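Local coordinates for lipoprotein, putative (Bacillus anthracis, PDB 4NOH), which is a putative lipoprotein of unestablished function, belonging to an uncharacterised lipoprotein family and possibly involved in lipid binding, at residues I6-D11 with S158-A163; I46-T51 with V122-Y127. All coordinates share one frame; numbering follows the deposited sequence.

Contact 1 of 2, residues I6-D11 with S158-A163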
ATOM      1  N   ILE A   6       0.986  -9.289   8.119  1.00 11.88           N
ATOM      2  CA  ILE A   6      -0.037  -8.258   8.349  1.00 12.35           C
ATOM      3  C   ILE A   6       0.428  -6.971   7.681  1.00 12.17           C
ATOM      4  O   ILE A   6       1.559  -6.493   7.911  1.00 12.63           O
ATOM      5  CB  ILE A   6      -0.332  -7.980   9.834  1.00 13.20           C
ATOM      6  CG1 ILE A   6      -0.759  -9.288  10.546  1.00 14.13           C
ATOM      7  CG2 ILE A   6      -1.429  -6.924   9.943  1.00 14.02           C
ATOM      8  CD1 ILE A   6      -1.036  -9.188  12.042  1.00 14.67           C
ATOM      9  N   VAL A   7      -0.414  -6.424   6.820  1.00 11.42           N
ATOM     10  CA  VAL A   7      -0.200  -5.100   6.240  1.00 11.05           C
ATOM     11  C   VAL A   7      -1.041  -4.134   7.063  1.00 10.93           C
ATOM     12  O   VAL A   7      -2.212  -4.404   7.323  1.00 11.45           O
ATOM     13  CB  VAL A   7      -0.582  -5.013   4.754  1.00 11.81           C
ATOM     14  CG1 VAL A   7      -0.564  -3.566   4.255  1.00 12.43           C
ATOM     15  CG2 VAL A   7       0.356  -5.873   3.907  1.00 13.03           C
HETATM   16  N   MSE A   8      -0.442  -3.037   7.477  1.00 11.77           N
HETATM   17  CA  MSE A   8      -1.103  -2.028   8.294  1.00 12.67           C
HETATM   18  C   MSE A   8      -0.879  -0.667   7.690  1.00 12.22           C
HETATM   19  O   MSE A   8       0.125  -0.415   7.011  1.00 12.93           O
HETATM   20  CB  MSE A   8      -0.608  -2.090   9.742  1.00 14.27           C
HETATM   21  CG  MSE A   8       0.891  -1.990   9.883  1.00 14.62           C
HETATM   22 SE   MSE A   8       1.488  -2.552  11.693  1.00 18.81          SE
HETATM   23  CE  MSE A   8       1.558  -4.463  11.298  1.00 20.74           C
ATOM     24  N   TYR A   9      -1.803   0.247   7.961  1.00 12.43           N
ATOM     25  CA  TYR A   9      -1.784   1.557   7.382  1.00 12.68           C
ATOM     26  C   TYR A   9      -2.081   2.571   8.434  1.00 12.97           C
ATOM     27  O   TYR A   9      -2.966   2.370   9.253  1.00 13.56           O
ATOM     28  CB  TYR A   9      -2.889   1.708   6.332  1.00 13.53           C
ATOM     29  CG  TYR A   9      -2.942   0.650   5.261  1.00 12.73           C
ATOM     30  CD1 TYR A   9      -3.587  -0.557   5.496  1.00 11.99           C
ATOM     31  CD2 TYR A   9      -2.407   0.872   3.997  1.00 13.15           C
ATOM     32  CE1 TYR A   9      -3.699  -1.509   4.509  1.00 12.30           C
ATOM     33  CE2 TYR A   9      -2.499  -0.090   2.987  1.00 12.91           C
ATOM     34  CZ  TYR A   9      -3.136  -1.289   3.257  1.00 12.96           C
ATOM     35  OH  TYR A   9      -3.186  -2.257   2.275  1.00 12.59           O
ATOM     36  N   GLY A  10      -1.382   3.691   8.398  1.00 13.49           N
ATOM     37  CA  GLY A  10      -1.691   4.735   9.392  1.00 14.27           C
ATOM     38  C   GLY A  10      -0.578   5.718   9.509  1.00 14.16           C
ATOM     39  O   GLY A  10       0.253   5.879   8.605  1.00 15.26           O
ATOM     40  N   ASP A  11      -0.587   6.463  10.595  1.00 15.12           N
ATOM     41  CA  ASP A  11       0.527   7.360  10.839  1.00 16.27           C
ATOM     42  C   ASP A  11       1.751   6.547  11.169  1.00 15.91           C
ATOM     43  O   ASP A  11       1.652   5.502  11.797  1.00 14.35           O
ATOM     44  CB  ASP A  11       0.232   8.294  12.037  1.00 19.69           C
ATOM     45  CG  ASP A  11      -0.509   9.532  11.651  1.00 25.88           C
ATOM     46  OD1 ASP A  11      -0.982   9.663  10.475  1.00 29.19           O
ATOM     47  OD2 ASP A  11      -0.557  10.414  12.549  1.00 28.97           O
ATOM     48  N   SER A 158      -6.222   1.272  18.421  1.00 23.03           N
ATOM     49  CA  SER A 158      -6.303   2.614  17.871  1.00 22.91           C
ATOM     50  C   SER A 158      -4.970   3.125  17.366  1.00 22.05           C
ATOM     51  O   SER A 158      -4.801   4.329  17.212  1.00 23.46           O
ATOM     52  CB  SER A 158      -6.761   3.573  18.965  1.00 26.54           C
ATOM     53  OG  SER A 158      -7.927   3.109  19.635  1.00 30.17           O
ATOM     54  N   LYS A 159      -4.007   2.235  17.161  1.00 17.19           N
ATOM     55  CA  LYS A 159      -2.676   2.664  16.707  1.00 17.33           C
ATOM     56  C   LYS A 159      -2.630   2.788  15.200  1.00 15.68           C
ATOM     57  O   LYS A 159      -2.079   3.769  14.660  1.00 16.42           O
ATOM     58  CB  LYS A 159      -1.599   1.716  17.227  1.00 18.53           C
ATOM     59  CG  LYS A 159      -1.483   1.729  18.746  1.00 22.16           C
ATOM     60  CD  LYS A 159      -0.455   0.730  19.250  1.00 26.37           C
ATOM     61  CE  LYS A 159      -0.396   0.696  20.761  1.00 30.84           C
ATOM     62  NZ  LYS A 159       0.479  -0.428  21.194  1.00 34.84           N
ATOM     63  N   VAL A 160      -3.209   1.812  14.503  1.00 14.61           N
ATOM     64  CA  VAL A 160      -3.260   1.895  13.049  1.00 14.05           C
ATOM     65  C   VAL A 160      -4.705   2.026  12.593  1.00 15.37           C
ATOM     66  O   VAL A 160      -5.640   1.617  13.297  1.00 17.12           O
ATOM     67  CB  VAL A 160      -2.599   0.709  12.361  1.00 14.01           C
ATOM     68  CG1 VAL A 160      -1.136   0.652  12.748  1.00 13.87           C
ATOM     69  CG2 VAL A 160      -3.302  -0.590  12.673  1.00 14.64           C
ATOM     70  N   GLU A 161      -4.846   2.636  11.410  0.60 15.48           N
ATOM     71  CA  GLU A 161      -6.149   2.936  10.780  0.60 16.80           C
ATOM     72  C   GLU A 161      -6.804   1.731  10.086  0.60 16.37           C
ATOM     73  O   GLU A 161      -8.045   1.656   9.984  0.60 18.15           O
ATOM     74  CB  GLU A 161      -5.967   4.090   9.776  0.60 18.10           C
ATOM     75  CG  GLU A 161      -5.464   5.369  10.456  0.60 19.61           C
ATOM     76  CD  GLU A 161      -5.214   6.545   9.537  0.60 22.65           C
ATOM     77  OE1 GLU A 161      -5.742   6.583   8.409  0.60 25.89           O
ATOM     78  OE2 GLU A 161      -4.489   7.468   9.977  0.60 24.78           O
ATOM     79  N   GLU A 162      -5.975   0.792   9.619  1.00 14.60           N
ATOM     80  CA  GLU A 162      -6.451  -0.372   8.914  1.00 15.37           C
ATOM     81  C   GLU A 162      -5.357  -1.429   8.916  1.00 13.32           C
ATOM     82  O   GLU A 162      -4.181  -1.119   9.058  1.00 12.95           O
ATOM     83  CB  GLU A 162      -6.798   0.031   7.473  1.00 16.20           C
ATOM     84  CG  GLU A 162      -7.371  -1.080   6.600  1.00 17.68           C
ATOM     85  CD  GLU A 162      -8.624  -1.727   7.175  1.00 19.67           C
ATOM     86  OE1 GLU A 162      -9.733  -1.449   6.663  1.00 24.00           O
ATOM     87  OE2 GLU A 162      -8.524  -2.481   8.175  1.00 20.38           O
ATOM     88  N   ALA A 163      -5.769  -2.688   8.829  1.00 13.76           N
ATOM     89  CA  ALA A 163      -4.843  -3.802   8.807  1.00 12.94           C
ATOM     90  C   ALA A 163      -5.516  -5.000   8.183  1.00 13.43           C
ATOM     91  O   ALA A 163      -6.721  -5.166   8.287  1.00 14.98           O
ATOM     92  CB  ALA A 163      -4.349  -4.137  10.211  1.00 13.36           C
TER
HETATM   93  O   HOH W   1      -2.530   5.518  12.550  1.00 17.11           O
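A classic beta bulge opens the antiparallel pairing of strand 162-166, at one border of the large mixed sheet, with strand 5-10. A water joins Lys159 O to Asp11 N, at the N-cap position of helix 12-21, accepting from the latter and donating to the former. Val160 turns CG1 to the CB of selenomethionine Met8, 4.1 Å away, while its own CB lies 3.5 Å from Tyr9 O. Here Gly10 lies with its CA 4.9 Å from that of Val160; at its backbone angles (162°/-162°) a CB would collide with the preceding carbonyl oxygen, and it would also crowd Glu161 N. Glu161 and Glu162 together face Tyr9 and form the bulge: Glu161 N donates to Tyr9 O at 2.9 Å, nearly along the C=O axis, and Glu162 N adds a weak bond to the same oxygen. The extended Glu161 side chain runs past Gly10 CA and brings OE2 within 4.2 Å of Asp11 OD1; Lys135 forms salt bridges with both oxygens and probably offsets the like charges. Glu162 O accepts from Tyr9 N, which stands above the carbonyl plane. The side chains of this pair lie alongside each other, Glu162 CB 3.8 Å from Tyr9 CD1, and the tyrosine ring stacks on Tyr115 while its hydroxyl bonds His164. Ala163, on the other sheet face with Met8, touches Ile6 CG2 through its methyl and also packs against Ile154 of helix 150-156. The Ala163 N-H donates at 2.8 Å to the anti lone pair of Glu162 OE2, brought there by the bend at chi2 (57°) and also salt-bridged to Lys155.

Contact 2 of 2, residues I46-T51 with V122-Y127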
ATOM      1  N   ILE A  46      -0.905   7.427  -2.945  1.00 12.74           N
ATOM      2  CA  ILE A  46       0.124   7.845  -3.906  1.00 13.32           C
ATOM      3  C   ILE A  46       1.527   7.545  -3.376  1.00 12.38           C
ATOM      4  O   ILE A  46       1.883   7.919  -2.253  1.00 13.01           O
ATOM      5  CB  ILE A  46       0.030   9.359  -4.181  1.00 14.66           C
ATOM      6  CG1 ILE A  46      -1.416   9.796  -4.506  1.00 15.17           C
ATOM      7  CG2 ILE A  46       0.959   9.749  -5.332  1.00 15.55           C
ATOM      8  CD1 ILE A  46      -1.688  11.283  -4.358  1.00 16.38           C
HETATM    9  N   MSE A  47       2.330   6.877  -4.174  0.60 12.85           N
HETATM   10  CA  MSE A  47       3.692   6.665  -3.759  0.60 12.84           C
HETATM   11  C   MSE A  47       4.592   7.069  -4.881  0.60 11.87           C
HETATM   12  O   MSE A  47       4.156   7.371  -5.997  0.60 12.09           O
HETATM   13  CB  MSE A  47       3.946   5.234  -3.316  0.60 14.76           C
HETATM   14  CG  MSE A  47       3.817   4.192  -4.405  0.60 17.49           C
HETATM   15 SE   MSE A  47       3.490   2.388  -3.640  0.60 23.27          SE
HETATM   16  CE  MSE A  47       1.546   2.301  -3.801  0.60 22.70           C
ATOM     17  N   ASN A  48       5.865   7.158  -4.556  1.00 11.81           N
ATOM     18  CA  ASN A  48       6.842   7.458  -5.560  1.00 11.76           C
ATOM     19  C   ASN A  48       7.381   6.156  -6.162  1.00 11.94           C
ATOM     20  O   ASN A  48       7.182   5.050  -5.638  1.00 11.89           O
ATOM     21  CB  ASN A  48       7.954   8.413  -5.100  1.00 12.26           C
ATOM     22  CG  ASN A  48       8.876   7.846  -4.035  1.00 13.00           C
ATOM     23  OD1 ASN A  48       8.998   6.647  -3.827  1.00 13.03           O
ATOM     24  ND2 ASN A  48       9.598   8.739  -3.387  1.00 14.77           N
ATOM     25  N   LYS A  49       8.084   6.308  -7.289  1.00 11.71           N
ATOM     26  CA  LYS A  49       8.637   5.163  -8.020  1.00 12.99           C
ATOM     27  C   LYS A  49       9.580   4.332  -7.147  1.00 12.72           C
ATOM     28  O   LYS A  49       9.522   3.104  -7.141  1.00 13.35           O
ATOM     29  CB  LYS A  49       9.373   5.643  -9.263  1.00 14.19           C
ATOM     30  CG  LYS A  49       9.980   4.516 -10.066  1.00 16.24           C
ATOM     31  CD  LYS A  49      10.756   5.026 -11.252  1.00 20.23           C
ATOM     32  CE  LYS A  49      11.457   3.870 -11.934  1.00 23.58           C
ATOM     33  NZ  LYS A  49      12.256   4.321 -13.087  1.00 26.95           N
ATOM     34  N   THR A  50      10.443   4.997  -6.404  1.00 12.54           N
ATOM     35  CA  THR A  50      11.406   4.296  -5.593  1.00 13.57           C
ATOM     36  C   THR A  50      10.700   3.388  -4.586  1.00 12.72           C
ATOM     37  O   THR A  50      11.080   2.243  -4.390  1.00 13.86           O
ATOM     38  CB  THR A  50      12.375   5.289  -4.948  1.00 15.19           C
ATOM     39  OG1 THR A  50      13.207   5.848  -5.972  1.00 16.82           O
ATOM     40  CG2 THR A  50      13.260   4.622  -3.959  1.00 16.39           C
ATOM     41  N   THR A  51       9.659   3.903  -3.964  1.00 12.08           N
ATOM     42  CA  THR A  51       8.904   3.158  -2.979  1.00 12.09           C
ATOM     43  C   THR A  51       8.154   2.017  -3.624  1.00 12.12           C
ATOM     44  O   THR A  51       8.159   0.874  -3.120  1.00 12.87           O
ATOM     45  CB  THR A  51       7.929   4.077  -2.243  1.00 12.55           C
ATOM     46  OG1 THR A  51       8.680   5.046  -1.478  1.00 13.31           O
ATOM     47  CG2 THR A  51       6.993   3.296  -1.306  1.00 13.17           C
ATOM     48  N   VAL A 122       3.927   7.815  -8.979  1.00 11.27           N
ATOM     49  CA  VAL A 122       4.486   8.935  -9.749  1.00 12.01           C
ATOM     50  C   VAL A 122       6.008   9.012  -9.561  1.00 12.09           C
ATOM     51  O   VAL A 122       6.565   8.349  -8.721  1.00 12.12           O
ATOM     52  CB  VAL A 122       3.851  10.280  -9.331  1.00 13.53           C
ATOM     53  CG1 VAL A 122       2.343  10.287  -9.622  1.00 14.05           C
ATOM     54  CG2 VAL A 122       4.117  10.599  -7.868  1.00 14.35           C
ATOM     55  N   SER A 123       6.681   9.779 -10.402  1.00 12.91           N
ATOM     56  CA  SER A 123       8.113   9.878 -10.269  1.00 13.76           C
ATOM     57  C   SER A 123       8.474  10.476  -8.901  1.00 13.13           C
ATOM     58  O   SER A 123       7.668  11.133  -8.268  1.00 13.25           O
ATOM     59  CB  SER A 123       8.708  10.746 -11.382  1.00 15.18           C
ATOM     60  OG  SER A 123       8.387  12.111 -11.199  1.00 16.55           O
ATOM     61  N   ASP A 124       9.685  10.217  -8.447  1.00 13.49           N
ATOM     62  CA  ASP A 124      10.133  10.743  -7.191  1.00 13.98           C
ATOM     63  C   ASP A 124      10.033  12.283  -7.191  1.00 14.86           C
ATOM     64  O   ASP A 124       9.659  12.891  -6.195  1.00 15.65           O
ATOM     65  CB  ASP A 124      11.576  10.304  -6.879  1.00 14.34           C
ATOM     66  CG  ASP A 124      11.717   8.812  -6.586  1.00 15.45           C
ATOM     67  OD1 ASP A 124      10.738   8.037  -6.704  1.00 14.93           O
ATOM     68  OD2 ASP A 124      12.855   8.424  -6.185  1.00 18.28           O
ATOM     69  N   ALA A 125      10.366  12.929  -8.313  1.00 15.43           N
ATOM     70  CA  ALA A 125      10.303  14.385  -8.371  1.00 16.15           C
ATOM     71  C   ALA A 125       8.859  14.882  -8.299  1.00 16.87           C
ATOM     72  O   ALA A 125       8.585  15.912  -7.690  1.00 19.87           O
ATOM     73  CB  ALA A 125      10.991  14.900  -9.626  1.00 16.66           C
ATOM     74  N   GLU A 126       7.951  14.170  -8.956  1.00 15.20           N
ATOM     75  CA  GLU A 126       6.543  14.538  -8.946  1.00 15.96           C
ATOM     76  C   GLU A 126       5.945  14.370  -7.552  1.00 15.62           C
ATOM     77  O   GLU A 126       5.129  15.211  -7.090  1.00 17.55           O
ATOM     78  CB  GLU A 126       5.758  13.739 -10.009  1.00 16.65           C
ATOM     79  CG  GLU A 126       6.047  14.185 -11.445  1.00 19.62           C
ATOM     80  CD  GLU A 126       5.466  15.542 -11.770  1.00 23.02           C
ATOM     81  OE1 GLU A 126       4.222  15.686 -11.724  1.00 29.45           O
ATOM     82  OE2 GLU A 126       6.241  16.472 -12.111  1.00 23.63           O
ATOM     83  N   TYR A 127       6.353  13.313  -6.882  1.00 15.45           N
ATOM     84  CA  TYR A 127       5.841  13.009  -5.536  1.00 14.63           C
ATOM     85  C   TYR A 127       6.224  14.094  -4.534  1.00 16.10           C
ATOM     86  O   TYR A 127       5.431  14.446  -3.657  1.00 16.87           O
ATOM     87  CB  TYR A 127       6.383  11.667  -5.084  1.00 13.95           C
ATOM     88  CG  TYR A 127       6.012  11.220  -3.677  1.00 13.61           C
ATOM     89  CD1 TYR A 127       4.861  10.498  -3.438  1.00 13.44           C
ATOM     90  CD2 TYR A 127       6.850  11.456  -2.617  1.00 13.95           C
ATOM     91  CE1 TYR A 127       4.526  10.055  -2.164  1.00 14.05           C
ATOM     92  CE2 TYR A 127       6.533  11.023  -1.331  1.00 14.80           C
ATOM     93  CZ  TYR A 127       5.371  10.298  -1.125  1.00 14.84           C
ATOM     94  OH  TYR A 127       5.050   9.858   0.141  1.00 16.62           O
TER
HETATM   95  O   HOH W   2      10.123  11.670  -3.760  1.00 19.28           O
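Two neighbouring parallel strands of the mixed sheet, 42-48 and 118-122, end together here; the first passes directly into helix 49-57, the second through Ser123 into helix 124-128. Backbone bonds continue the sheet up to that point: Val122 N donates almost straight (166°) to Met47 O, and Lys49 N gives a weak bond to Val122 O. Capping bonds start both helices. Asn48, its CG held between backbone N and carbonyl carbon (chi1 67°), presents OD1 to Thr51 N at 2.8 Å and to Thr51 OG1, while Ser123 OG accepts from Glu126 N and also bonds Asp80.

Side-chain hydrogen bonds then tie one helix start to the other. The Asp124 carboxylate grips Thr50 twice, both oxygens using their syn lone pairs: OD1 takes Thr50 N at 3.1 Å, and OD2 takes Thr50 OG1 at 2.6 Å. A water links Asn48 ND2 to Asp124 O.

Apolar and aromatic contacts centre on Tyr127 and Ile46. Tyr127 CB packs 3.6 Å from Asn48 CB, and the ring edge at CE1 comes 3.4 Å from Ile46 O, in the ring plane; its hydroxyl bonds Glu33, and Lys35 makes a cation-pi contact with the ring. Ile46 CG2 meets Val122 CG2.

With its carboxylate held by a backbone N-H in the first turn of helix 49-57, Asp124 probably remains ionised, which the positive N-terminal end of that helix's dipole would favour.

Overall arrangement
Contacts 1 and 2 belong to the same mixed sheet but lie on opposite sides of the chain's centre, their own centres 22 Å apart and their nearest atoms about 8 Å apart. Across the sheet, strands 26-39 and 134-142 separate the antiparallel pair of contact 1 from the parallel pair of contact 2. Along the sequence, contact 2 is nested inside the loop that contact 1 closes, since strands 5-10 and 162-166 come from near the two chain ends. The sheet thus joins the terminal regions at one border, while further across it two strands from between them in the sequence, 42-48 and 118-122, lead into helices 49-57 and 124-128.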